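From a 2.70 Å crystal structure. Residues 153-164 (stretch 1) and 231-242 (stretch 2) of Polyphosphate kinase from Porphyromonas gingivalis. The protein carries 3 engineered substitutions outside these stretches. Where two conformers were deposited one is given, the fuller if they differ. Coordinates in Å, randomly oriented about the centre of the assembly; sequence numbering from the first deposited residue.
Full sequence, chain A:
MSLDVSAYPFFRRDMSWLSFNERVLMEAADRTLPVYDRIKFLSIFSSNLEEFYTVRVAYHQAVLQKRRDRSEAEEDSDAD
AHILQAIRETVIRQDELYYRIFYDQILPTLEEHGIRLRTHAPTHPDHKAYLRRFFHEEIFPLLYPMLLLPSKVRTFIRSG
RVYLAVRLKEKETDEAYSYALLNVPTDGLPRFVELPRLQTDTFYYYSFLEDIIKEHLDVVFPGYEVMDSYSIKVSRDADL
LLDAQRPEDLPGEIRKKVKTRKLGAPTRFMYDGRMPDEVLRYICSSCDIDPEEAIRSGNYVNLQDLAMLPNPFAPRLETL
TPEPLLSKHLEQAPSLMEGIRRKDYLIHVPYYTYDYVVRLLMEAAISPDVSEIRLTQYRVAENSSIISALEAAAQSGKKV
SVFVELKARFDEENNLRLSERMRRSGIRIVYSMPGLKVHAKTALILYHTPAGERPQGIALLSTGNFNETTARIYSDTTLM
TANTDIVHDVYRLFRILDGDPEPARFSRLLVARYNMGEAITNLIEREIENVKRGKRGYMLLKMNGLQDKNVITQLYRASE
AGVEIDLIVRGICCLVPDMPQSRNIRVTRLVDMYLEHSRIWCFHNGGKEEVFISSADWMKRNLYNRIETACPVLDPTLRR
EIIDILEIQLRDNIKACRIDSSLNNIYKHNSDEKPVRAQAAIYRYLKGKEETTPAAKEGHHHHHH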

# COMPACT_ATOMS: atom_id res chain seq x y z
N VAL A 153 0.61 2.42 36.60
CA VAL A 153 0.24 2.74 35.21
C VAL A 153 0.38 1.49 34.36
O VAL A 153 1.39 0.80 34.43
CB VAL A 153 1.03 3.97 34.63
CG1 VAL A 153 2.37 4.13 35.30
CG2 VAL A 153 1.21 3.88 33.10
N ARG A 154 -0.66 1.18 33.58
CA ARG A 154 -0.68 0.04 32.67
C ARG A 154 -0.10 0.44 31.31
O ARG A 154 -0.37 1.54 30.81
CB ARG A 154 -2.12 -0.42 32.47
CG ARG A 154 -2.29 -1.89 32.20
CD ARG A 154 -3.75 -2.33 32.27
NE ARG A 154 -4.46 -1.79 33.43
CZ ARG A 154 -5.60 -2.28 33.91
NH1 ARG A 154 -6.17 -3.33 33.34
NH2 ARG A 154 -6.17 -1.71 34.97
N THR A 155 0.71 -0.43 30.72
CA THR A 155 1.24 -0.20 29.37
C THR A 155 1.12 -1.46 28.52
O THR A 155 1.11 -2.57 29.04
CB THR A 155 2.72 0.26 29.36
OG1 THR A 155 3.49 -0.54 30.27
CG2 THR A 155 2.85 1.73 29.73
N PHE A 156 1.04 -1.26 27.21
CA PHE A 156 0.95 -2.35 26.25
C PHE A 156 2.28 -2.49 25.51
O PHE A 156 2.99 -1.51 25.32
CB PHE A 156 -0.16 -2.04 25.24
CG PHE A 156 -0.58 -3.22 24.42
CD1 PHE A 156 -1.47 -4.15 24.93
CD2 PHE A 156 -0.09 -3.39 23.13
CE1 PHE A 156 -1.87 -5.24 24.18
CE2 PHE A 156 -0.49 -4.48 22.36
CZ PHE A 156 -1.39 -5.40 22.89
N ILE A 157 2.61 -3.70 25.11
CA ILE A 157 3.76 -3.95 24.24
C ILE A 157 3.26 -4.68 23.00
O ILE A 157 2.90 -5.85 23.07
CB ILE A 157 4.84 -4.79 24.97
CG1 ILE A 157 5.38 -4.02 26.17
CG2 ILE A 157 5.99 -5.15 24.04
CD1 ILE A 157 6.42 -4.79 26.97
N ARG A 158 3.23 -3.97 21.87
CA ARG A 158 2.70 -4.52 20.61
C ARG A 158 3.57 -5.63 20.03
O ARG A 158 4.79 -5.67 20.23
CB ARG A 158 2.53 -3.43 19.57
CG ARG A 158 1.70 -2.26 20.04
CD ARG A 158 1.59 -1.22 18.98
NE ARG A 158 0.90 -1.70 17.78
CZ ARG A 158 0.82 -1.01 16.65
NH1 ARG A 158 1.39 0.19 16.57
NH2 ARG A 158 0.17 -1.50 15.60
N SER A 159 2.92 -6.52 19.29
CA SER A 159 3.61 -7.64 18.70
C SER A 159 4.28 -7.22 17.41
O SER A 159 3.89 -6.21 16.79
CB SER A 159 2.66 -8.83 18.50
OG SER A 159 1.59 -8.48 17.64
N GLY A 160 5.30 -7.97 17.02
CA GLY A 160 6.03 -7.75 15.77
C GLY A 160 6.93 -6.54 15.80
O GLY A 160 7.63 -6.27 14.83
N ARG A 161 6.91 -5.81 16.91
CA ARG A 161 7.77 -4.64 17.09
C ARG A 161 8.96 -4.97 18.00
O ARG A 161 8.99 -6.03 18.65
CB ARG A 161 6.96 -3.46 17.65
CG ARG A 161 5.79 -3.02 16.77
CD ARG A 161 6.25 -2.27 15.52
NE ARG A 161 6.25 -0.81 15.69
CZ ARG A 161 7.31 -0.09 16.02
NH1 ARG A 161 8.48 -0.69 16.24
NH2 ARG A 161 7.22 1.23 16.14
N VAL A 162 9.93 -4.07 18.04
CA VAL A 162 11.06 -4.21 18.93
C VAL A 162 10.94 -3.11 19.95
O VAL A 162 10.68 -1.96 19.59
CB VAL A 162 12.36 -4.04 18.17
CG1 VAL A 162 13.53 -3.97 19.13
CG2 VAL A 162 12.55 -5.17 17.20
N TYR A 163 11.09 -3.46 21.22
CA TYR A 163 11.14 -2.47 22.28
C TYR A 163 12.44 -2.63 23.06
O TYR A 163 13.06 -3.71 23.06
CB TYR A 163 9.99 -2.62 23.26
CG TYR A 163 8.62 -2.31 22.73
CD1 TYR A 163 7.90 -1.22 23.21
CD2 TYR A 163 8.01 -3.12 21.78
CE1 TYR A 163 6.62 -0.95 22.75
CE2 TYR A 163 6.73 -2.86 21.31
CZ TYR A 163 6.05 -1.76 21.80
OH TYR A 163 4.77 -1.50 21.33
N LEU A 164 12.82 -1.55 23.72
CA LEU A 164 13.98 -1.53 24.58
C LEU A 164 13.48 -1.38 25.99
O LEU A 164 12.77 -0.42 26.32
CB LEU A 164 14.86 -0.34 24.23
CG LEU A 164 16.15 -0.49 23.43
CD1 LEU A 164 16.42 -1.90 22.92
CD2 LEU A 164 16.12 0.51 22.29
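Stretch 2, residues 231-242: SIKVSRDADLLL

The most unusual feature of this contact is how Arg-236 of stretch 2 presses its guanidinium onto stretch 1: NH1 of Arg-236 donates a very short hydrogen bond to O of Ile-157, 2.5 Å, and the same NH1 lies over one face of the Phe-156 ring, 2.9 Å from CZ of Phe-156. The CA-to-CB bond of Arg-236 points sideways, and its long side chain, with chi1 at p, brings the guanidinium nearer to stretch 1.

Stretch 2 runs antiparallel to stretch 1. Residues 231-235 are extended strand, and the rest continues as loop beside residues of stretch 1 that are themselves mostly loop. True sheet pairing is confined to one end. There Tyr-163 and Ile-232 exchange two nearly straight hydrogen bonds, N of Tyr-163 to O of Ile-232 at 3.1 Å and N of Ile-232 to O of Tyr-163 at 2.8 Å; their side chains share a face, with CB of Tyr-163 3.7 Å from CG1 of Ile-232. Leu-164 and Ser-231 form the next pair, non-hydrogen-bonded, with CA atoms 4.7 Å apart.

Ile-157, in the loop of stretch 1, packs its branched aliphatic side chain against two residues of the strand, Ile-232 and Val-234. CD1 of Ile-157 approaches CD1 of Ile-232 at 3.9 Å, and CG2 of Ile-157 lies 3.5 Å from CG1 of Val-234. Gly-160, with its positive phi, accommodates a turn that other residues adopt less readily.

Asp-239 then anchors the loop. The CA-to-CB bond of Ser-159 points toward stretch 2, which places its short hydroxyl side chain within reach of the carboxylate: OD1 of Asp-239 accepts a hydrogen bond from OG of Ser-159 at 2.7 Å. The same OD1 accepts a weak one from N of Ser-159 at 3.3 Å. OD2 of Asp-239 makes a long salt bridge to NE of Arg-158, 3.8 Å. Farther along, O of Leu-240 meets the edge of the Phe-156 ring, 3.3 Å from CE1 of Phe-156, where the aromatic hydrogens carry slight positive charge.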

# COMPACT_ATOMS: atom_id res chain seq x y z
N SER A 231 16.81 -5.60 24.32
CA SER A 231 15.79 -5.66 23.28
C SER A 231 14.81 -6.74 23.66
O SER A 231 15.21 -7.83 24.08
CB SER A 231 16.39 -5.98 21.91
OG SER A 231 17.37 -5.02 21.54
N ILE A 232 13.53 -6.43 23.53
CA ILE A 232 12.49 -7.40 23.74
C ILE A 232 11.53 -7.43 22.56
O ILE A 232 11.49 -6.50 21.76
CB ILE A 232 11.70 -7.14 25.04
CG1 ILE A 232 11.17 -5.69 25.06
CG2 ILE A 232 12.57 -7.46 26.25
CD1 ILE A 232 10.15 -5.43 26.13
N LYS A 233 10.77 -8.52 22.47
CA LYS A 233 9.80 -8.75 21.41
C LYS A 233 8.75 -9.71 21.96
O LYS A 233 9.08 -10.68 22.64
CB LYS A 233 10.50 -9.37 20.21
CG LYS A 233 9.60 -9.97 19.13
CD LYS A 233 10.44 -10.65 18.06
CE LYS A 233 9.64 -11.62 17.22
NZ LYS A 233 8.71 -10.92 16.29
N VAL A 234 7.48 -9.43 21.69
CA VAL A 234 6.42 -10.36 22.06
C VAL A 234 5.65 -10.74 20.81
O VAL A 234 5.35 -9.88 20.00
CB VAL A 234 5.50 -9.77 23.17
CG1 VAL A 234 5.07 -8.36 22.84
CG2 VAL A 234 4.29 -10.65 23.42
N SER A 235 5.39 -12.03 20.63
CA SER A 235 4.40 -12.46 19.64
C SER A 235 3.13 -12.76 20.40
O SER A 235 3.19 -13.37 21.47
CB SER A 235 4.84 -13.72 18.90
OG SER A 235 6.19 -13.65 18.46
N ARG A 236 1.98 -12.34 19.88
CA ARG A 236 0.70 -12.74 20.47
C ARG A 236 -0.34 -13.15 19.43
O ARG A 236 -0.16 -12.88 18.24
CB ARG A 236 0.16 -11.68 21.43
CG ARG A 236 0.13 -10.26 20.89
CD ARG A 236 -0.40 -9.32 21.95
NE ARG A 236 0.35 -9.46 23.19
CZ ARG A 236 0.93 -8.45 23.82
NH1 ARG A 236 0.84 -7.23 23.33
NH2 ARG A 236 1.60 -8.65 24.95
N ASP A 237 -1.41 -13.82 19.89
CA ASP A 237 -2.50 -14.31 19.02
C ASP A 237 -3.23 -13.19 18.27
O ASP A 237 -3.64 -13.38 17.12
CB ASP A 237 -3.49 -15.17 19.82
CG ASP A 237 -4.29 -14.36 20.84
OD1 ASP A 237 -3.73 -13.45 21.48
OD2 ASP A 237 -5.50 -14.63 21.01
N ALA A 238 -3.38 -12.04 18.93
CA ALA A 238 -3.83 -10.77 18.32
C ALA A 238 -3.47 -9.61 19.26
O ALA A 238 -3.29 -9.80 20.45
CB ALA A 238 -5.32 -10.80 18.05
N ASP A 239 -3.35 -8.40 18.71
CA ASP A 239 -3.03 -7.22 19.52
C ASP A 239 -4.27 -6.62 20.18
O ASP A 239 -4.96 -5.79 19.57
CB ASP A 239 -2.35 -6.14 18.68
CG ASP A 239 -0.83 -6.27 18.67
OD1 ASP A 239 -0.31 -7.28 19.21
OD2 ASP A 239 -0.18 -5.36 18.11
N LEU A 240 -4.54 -7.02 21.42
CA LEU A 240 -5.71 -6.55 22.16
C LEU A 240 -5.44 -6.57 23.67
O LEU A 240 -4.53 -7.26 24.12
CB LEU A 240 -6.92 -7.43 21.82
CG LEU A 240 -6.92 -8.89 22.28
CD1 LEU A 240 -7.91 -9.08 23.43
CD2 LEU A 240 -7.27 -9.84 21.14
N LEU A 241 -6.22 -5.81 24.43
CA LEU A 241 -6.20 -5.92 25.90
C LEU A 241 -7.47 -6.63 26.39
O LEU A 241 -8.55 -6.43 25.83
CB LEU A 241 -6.07 -4.54 26.57
CG LEU A 241 -6.12 -4.47 28.11
CD1 LEU A 241 -5.00 -5.30 28.77
CD2 LEU A 241 -6.11 -3.04 28.64
N LEU A 242 -7.33 -7.46 27.42
CA LEU A 242 -8.48 -8.11 28.04
C LEU A 242 -9.30 -7.17 28.93
O LEU A 242 -8.77 -6.22 29.53
CB LEU A 242 -8.04 -9.37 28.81
CG LEU A 242 -8.15 -10.75 28.14
CD1 LEU A 242 -8.66 -10.70 26.69
CD2 LEU A 242 -6.81 -11.48 28.24